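Glutathione peroxidase-like protein (Trypanosoma brucei, PDB 3DWV) probably reduces hydroperoxides as a tryparedoxin-dependent peroxidase of the glutathione peroxidase family, which has a thioredoxin-like fold. Local coordinates at residues Pro48-Asn53 with Lys172-Lys177; Ser152-Arg157 with Glu163-Gly168. The protein carries 1 engineered substitution. All coordinates share one frame; numbering follows the deposited sequence. Where two conformers were deposited one is given.

Contact 1. Residues Pro48-Asn53 with Lys172-Lys177; sequences PLLIYN and KDIEEK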
loop_
_atom_site.group_PDB
_atom_site.type_symbol
_atom_site.label_atom_id
_atom_site.label_comp_id
_atom_site.label_asym_id
_atom_site.label_seq_id
_atom_site.Cartn_x
_atom_site.Cartn_y
_atom_site.Cartn_z
ATOM N N PRO A 48 4.733 6.833 11.903
ATOM C CA PRO A 48 3.747 6.020 11.176
ATOM C C PRO A 48 3.924 6.147 9.677
ATOM O O PRO A 48 4.641 7.024 9.186
ATOM C CB PRO A 48 2.410 6.605 11.650
ATOM C CG PRO A 48 2.717 8.013 12.065
ATOM C CD PRO A 48 4.154 8.029 12.528
ATOM N N LEU A 49 3.263 5.249 8.935
ATOM C CA LEU A 49 3.318 5.332 7.497
ATOM C C LEU A 49 2.061 4.664 6.930
ATOM O O LEU A 49 1.363 3.935 7.638
ATOM C CB LEU A 49 4.602 4.752 6.921
ATOM C CG LEU A 49 4.934 3.274 7.120
ATOM C CD1 LEU A 49 5.814 2.795 5.966
ATOM C CD2 LEU A 49 5.641 2.981 8.447
ATOM N N LEU A 50 1.782 4.933 5.660
ATOM C CA LEU A 50 0.678 4.324 4.951
ATOM C C LEU A 50 1.227 3.546 3.751
ATOM O O LEU A 50 2.007 4.182 3.030
ATOM C CB LEU A 50 -0.252 5.380 4.359
ATOM C CG LEU A 50 -1.561 5.724 5.023
ATOM C CD1 LEU A 50 -2.290 6.742 4.144
ATOM C CD2 LEU A 50 -2.419 4.503 5.312
ATOM N N ILE A 51 0.803 2.286 3.610
ATOM C CA ILE A 51 1.301 1.486 2.482
ATOM C C ILE A 51 0.145 1.128 1.565
ATOM O O ILE A 51 -0.786 0.413 1.948
ATOM C CB ILE A 51 2.037 0.223 2.932
ATOM C CG1 ILE A 51 3.198 0.569 3.892
ATOM C CG2 ILE A 51 2.504 -0.573 1.712
ATOM C CD1 ILE A 51 3.903 -0.704 4.410
ATOM N N TYR A 52 0.261 1.696 0.353
ATOM C CA TYR A 52 -0.697 1.418 -0.689
ATOM C C TYR A 52 -0.251 0.432 -1.768
ATOM O O TYR A 52 0.948 0.471 -2.099
ATOM C CB TYR A 52 -0.966 2.721 -1.428
ATOM C CG TYR A 52 -1.778 3.789 -0.752
ATOM C CD1 TYR A 52 -1.224 4.707 0.118
ATOM C CD2 TYR A 52 -3.150 3.881 -1.022
ATOM C CE1 TYR A 52 -2.014 5.694 0.721
ATOM C CE2 TYR A 52 -3.923 4.865 -0.436
ATOM C CZ TYR A 52 -3.364 5.763 0.437
ATOM O OH TYR A 52 -4.141 6.745 1.020
ATOM N N ASN A 53 -1.153 -0.388 -2.283
ATOM C CA ASN A 53 -0.898 -1.078 -3.559
ATOM C C ASN A 53 -1.434 -0.224 -4.711
ATOM O O ASN A 53 -2.487 0.388 -4.552
ATOM C CB ASN A 53 -1.510 -2.487 -3.597
ATOM C CG ASN A 53 -3.030 -2.478 -3.418
ATOM O OD1 ASN A 53 -3.482 -2.246 -2.294
ATOM N ND2 ASN A 53 -3.836 -2.732 -4.446
ATOM N N LYS A 172 -10.264 12.529 6.124
ATOM C CA LYS A 172 -10.706 12.637 7.525
ATOM C C LYS A 172 -10.797 11.312 8.261
ATOM O O LYS A 172 -10.487 11.148 9.454
ATOM C CB LYS A 172 -12.060 13.359 7.551
ATOM C CG LYS A 172 -12.515 13.767 8.926
ATOM C CD LYS A 172 -11.520 14.676 9.636
ATOM C CE LYS A 172 -12.179 15.853 10.330
ATOM N NZ LYS A 172 -11.430 16.271 11.547
ATOM N N ASP A 173 -11.222 10.254 7.570
ATOM C CA ASP A 173 -11.292 8.919 8.158
ATOM C C ASP A 173 -9.894 8.411 8.492
ATOM O O ASP A 173 -9.664 7.743 9.474
ATOM C CB ASP A 173 -11.954 7.934 7.195
ATOM C CG ASP A 173 -13.471 8.072 7.195
ATOM O OD1 ASP A 173 -14.042 8.712 8.107
ATOM O OD2 ASP A 173 -14.089 7.515 6.253
ATOM N N ILE A 174 -8.947 8.735 7.645
ATOM C CA ILE A 174 -7.599 8.191 7.868
ATOM C C ILE A 174 -6.945 9.032 8.948
ATOM O O ILE A 174 -6.307 8.505 9.852
ATOM C CB ILE A 174 -6.834 8.121 6.531
ATOM C CG1 ILE A 174 -7.429 7.136 5.529
ATOM C CG2 ILE A 174 -5.382 7.758 6.765
ATOM C CD1 ILE A 174 -6.635 6.825 4.275
ATOM N N GLU A 175 -7.116 10.345 8.895
ATOM C CA GLU A 175 -6.654 11.234 9.957
ATOM C C GLU A 175 -7.138 10.840 11.350
ATOM O O GLU A 175 -6.347 10.938 12.310
ATOM C CB GLU A 175 -7.098 12.676 9.616
ATOM C CG GLU A 175 -6.176 13.316 8.591
ATOM C CD GLU A 175 -6.547 14.763 8.327
ATOM O OE1 GLU A 175 -7.731 15.158 8.518
ATOM O OE2 GLU A 175 -5.655 15.532 7.924
ATOM N N GLU A 176 -8.387 10.396 11.524
ATOM C CA GLU A 176 -8.866 9.944 12.836
ATOM C C GLU A 176 -7.899 8.951 13.491
ATOM O O GLU A 176 -7.627 9.014 14.691
ATOM C CB GLU A 176 -10.237 9.284 12.732
ATOM C CG GLU A 176 -11.293 9.985 11.921
ATOM C CD GLU A 176 -11.528 11.425 12.326
ATOM O OE1 GLU A 176 -10.851 12.334 11.787
ATOM O OE2 GLU A 176 -12.402 11.676 13.182
ATOM N N LYS A 177 -7.359 8.034 12.683
ATOM C CA LYS A 177 -6.401 7.032 13.129
ATOM C C LYS A 177 -4.957 7.548 13.136
ATOM O O LYS A 177 -4.150 7.258 14.048
ATOM C CB LYS A 177 -6.420 5.796 12.229
ATOM C CG LYS A 177 -7.761 5.134 11.986
ATOM C CD LYS A 177 -8.599 5.084 13.250
ATOM C CE LYS A 177 -9.908 4.332 12.970
ATOM N NZ LYS A 177 -10.895 4.614 14.032
#

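Contact 2. Residues Ser152-Arg157 with Glu163-Gly168; sequences SFLIDR and ERFSPG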
loop_
_atom_site.group_PDB
_atom_site.type_symbol
_atom_site.label_atom_id
_atom_site.label_comp_id
_atom_site.label_asym_id
_atom_site.label_seq_id
_atom_site.Cartn_x
_atom_site.Cartn_y
_atom_site.Cartn_z
ATOM N N SER A 152 -5.029 0.550 1.346
ATOM C CA SER A 152 -3.847 0.879 2.153
ATOM C C SER A 152 -3.910 0.227 3.530
ATOM O O SER A 152 -4.987 -0.159 4.017
ATOM C CB SER A 152 -3.661 2.390 2.333
ATOM O OG SER A 152 -4.774 3.038 2.910
ATOM N N PHE A 153 -2.689 0.161 4.094
ATOM C CA PHE A 153 -2.515 -0.238 5.461
ATOM C C PHE A 153 -1.823 0.892 6.222
ATOM O O PHE A 153 -0.784 1.385 5.796
ATOM C CB PHE A 153 -1.673 -1.505 5.618
ATOM C CG PHE A 153 -2.348 -2.710 4.942
ATOM C CD1 PHE A 153 -2.179 -2.945 3.571
ATOM C CD2 PHE A 153 -3.132 -3.547 5.744
ATOM C CE1 PHE A 153 -2.816 -4.057 3.042
ATOM C CE2 PHE A 153 -3.778 -4.636 5.180
ATOM C CZ PHE A 153 -3.633 -4.854 3.821
ATOM N N LEU A 154 -2.426 1.284 7.344
ATOM C CA LEU A 154 -1.776 2.207 8.272
ATOM C C LEU A 154 -0.893 1.434 9.262
ATOM O O LEU A 154 -1.354 0.475 9.894
ATOM C CB LEU A 154 -2.808 3.006 9.030
ATOM C CG LEU A 154 -2.310 4.128 9.922
ATOM C CD1 LEU A 154 -1.561 5.242 9.210
ATOM C CD2 LEU A 154 -3.531 4.745 10.622
ATOM N N ILE A 155 0.358 1.852 9.330
ATOM C CA ILE A 155 1.394 1.197 10.115
ATOM C C ILE A 155 1.778 2.100 11.301
ATOM O O ILE A 155 1.982 3.327 11.089
ATOM C CB ILE A 155 2.622 0.984 9.224
ATOM C CG1 ILE A 155 2.282 0.349 7.857
ATOM C CG2 ILE A 155 3.677 0.216 10.007
ATOM C CD1 ILE A 155 1.531 -0.966 7.922
ATOM N N ASP A 156 1.887 1.576 12.509
ATOM C CA ASP A 156 2.233 2.442 13.659
ATOM C C ASP A 156 3.733 2.683 13.766
ATOM O O ASP A 156 4.507 2.252 12.907
ATOM C CB ASP A 156 1.571 1.898 14.923
ATOM C CG ASP A 156 2.173 0.643 15.499
ATOM O OD1 ASP A 156 3.266 0.244 15.050
ATOM O OD2 ASP A 156 1.599 -0.017 16.421
ATOM N N ARG A 157 4.163 3.392 14.816
ATOM C CA ARG A 157 5.524 3.738 15.143
ATOM C C ARG A 157 6.448 2.528 15.285
ATOM O O ARG A 157 7.661 2.708 15.061
ATOM C CB ARG A 157 5.649 4.551 16.451
ATOM C CG ARG A 157 4.586 5.600 16.713
ATOM C CD ARG A 157 4.861 6.530 17.892
ATOM N NE ARG A 157 3.711 7.056 18.608
ATOM C CZ ARG A 157 3.371 8.268 19.011
ATOM N NH1 ARG A 157 4.134 9.334 18.787
ATOM N NH2 ARG A 157 2.222 8.488 19.674
ATOM N N GLU A 163 -4.586 -0.492 10.760
ATOM C CA GLU A 163 -5.844 -0.306 10.033
ATOM C C GLU A 163 -5.651 -0.690 8.565
ATOM O O GLU A 163 -4.544 -0.517 8.010
ATOM C CB GLU A 163 -6.373 1.135 10.078
ATOM C CG GLU A 163 -6.376 1.822 11.422
ATOM C CD GLU A 163 -7.478 1.426 12.381
ATOM O OE1 GLU A 163 -8.494 0.832 11.940
ATOM O OE2 GLU A 163 -7.311 1.730 13.596
ATOM N N ARG A 164 -6.718 -1.164 7.942
ATOM C CA ARG A 164 -6.796 -1.394 6.502
ATOM C C ARG A 164 -7.858 -0.403 5.985
ATOM O O ARG A 164 -8.972 -0.408 6.546
ATOM C CB ARG A 164 -7.221 -2.804 6.067
ATOM C CG ARG A 164 -7.190 -3.057 4.571
ATOM C CD ARG A 164 -7.996 -4.218 4.027
ATOM N NE ARG A 164 -7.332 -5.467 4.303
ATOM C CZ ARG A 164 -7.276 -6.532 3.500
ATOM N NH1 ARG A 164 -7.857 -6.569 2.313
ATOM N NH2 ARG A 164 -6.603 -7.579 3.935
ATOM N N PHE A 165 -7.527 0.372 4.968
ATOM C CA PHE A 165 -8.504 1.284 4.365
ATOM C C PHE A 165 -8.838 0.903 2.931
ATOM O O PHE A 165 -7.921 0.593 2.162
ATOM C CB PHE A 165 -7.992 2.728 4.362
ATOM C CG PHE A 165 -7.850 3.282 5.787
ATOM C CD1 PHE A 165 -8.937 3.770 6.479
ATOM C CD2 PHE A 165 -6.601 3.321 6.395
ATOM C CE1 PHE A 165 -8.808 4.277 7.769
ATOM C CE2 PHE A 165 -6.471 3.821 7.689
ATOM C CZ PHE A 165 -7.560 4.313 8.392
ATOM N N SER A 166 -10.112 0.966 2.535
ATOM C CA SER A 166 -10.444 0.921 1.116
ATOM C C SER A 166 -9.982 2.175 0.397
ATOM O O SER A 166 -9.677 3.214 1.006
ATOM C CB SER A 166 -11.968 0.767 1.034
ATOM O OG SER A 166 -12.582 1.975 1.450
ATOM N N PRO A 167 -9.881 2.140 -0.916
ATOM C CA PRO A 167 -9.403 3.292 -1.688
ATOM C C PRO A 167 -10.263 4.534 -1.613
ATOM O O PRO A 167 -9.773 5.645 -1.852
ATOM C CB PRO A 167 -9.446 2.799 -3.148
ATOM C CG PRO A 167 -10.400 1.659 -3.101
ATOM C CD PRO A 167 -10.092 0.966 -1.800
ATOM N N GLY A 168 -11.535 4.371 -1.286
ATOM C CA GLY A 168 -12.390 5.559 -1.242
ATOM C C GLY A 168 -12.435 6.088 0.172
ATOM O O GLY A 168 -13.307 6.942 0.467
HETATM O O HOH W 1 -6.742 3.488 0.960
#

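Contact 1. Residues Pro48-Asn53 with Lys172-Lys177
I174 meets L50 and Y52 where helix 171-181 lies against the central sheet of this thioredoxin-like alpha/beta/alpha sandwich, facing strand 49-54. The backbones stay well apart, with the CA atoms of L50 and I174 at 9.6 Å, and side chains alone bridge the gap between the layers.

The apolar part is a meeting of methyl groups: the L50 and I174 side chains meet at a slant, and CD1 of L50 comes to 4.2 Å from CG2 of I174. Both residues are buried, and both also touch L71 of helix 64-75, so that strand and helix share a neighbour from a second helix on this face. Branched aliphatic residues suit this place because they fill a layer between elements that exchange no hydrogen bond here.

The second meeting is between an aromatic hydroxyl and a methyl. The tyrosine reaches out from the sheet as the isoleucine reaches in from the helix; Y52 is long enough to carry its para position there although its CB does not point at the helix. While CG2 of I174 serves L50, CG1 lies anti to the carbonyl carbon (chi1 -66°) and runs on extended, bringing CD1 to 4.1 Å from the OH of Y52.

Contact 2. Residues Ser152-Arg157 with Glu163-Gly168
The carbonyl oxygen of S152 takes the shortest bond of this pair, 2.8 Å from the backbone N of F165, with the donor tilted 26° from the carbonyl plane. The same oxygen receives a CA-H...O contact from R164. S152 N returns a bond to F165 O at 3.0 Å. Two residues along, at the next hydrogen-bonded pair, L154 N reaches E163 O at 2.9 Å, while the bond from E163 N to L154 O is weak.

F153 and R164, the non-hydrogen-bonded pair between, extend side by side toward helix 128-136. CG of R164 stands anti to the backbone N (chi1 -175°), making an off-centre CH-pi contact 4.3 Å from the F153 ring centroid, and a bend at chi3 sets the guanidinium beside CZ of F153. Their planes are 68° apart, so they are not stacked. Arginine suits the place because NE, NH1 and NH2 donate to the carbonyls of K137, A145 and K144.

On the other face, L154 CB meets the F165 ring in its plane, 4.0 Å from CE2. S152, small enough to sit beside F165, binds a water through OG. Joined by a short turn, antiparallel strands 152-155 and 161-165 form the C-terminal beta hairpin of the thioredoxin-like fold, leading into its last helix.

Both contacts reach the same sheet, their centres about 5 Å apart, because strands 49-54 and 152-155 are neighbours in it. Probable hydrogen bonds join them: I51 N lies 2.8 Å from F153 O, and L49 O lies 2.9 Å from I155 N. Along the chain, the hairpin of contact 2 is nested inside the loop closed by contact 1, and its last strand leads on to helix 171-181. That helix folds back over the face carrying L50, Y52, S152 and L154; CB of K177 packs 3.5 Å from CD2 of L154. Contact 1 joins the sheet to its last helix and contact 2 to its edge strand, both away from C58, the predicted active-site residue, and its disulfide with C106.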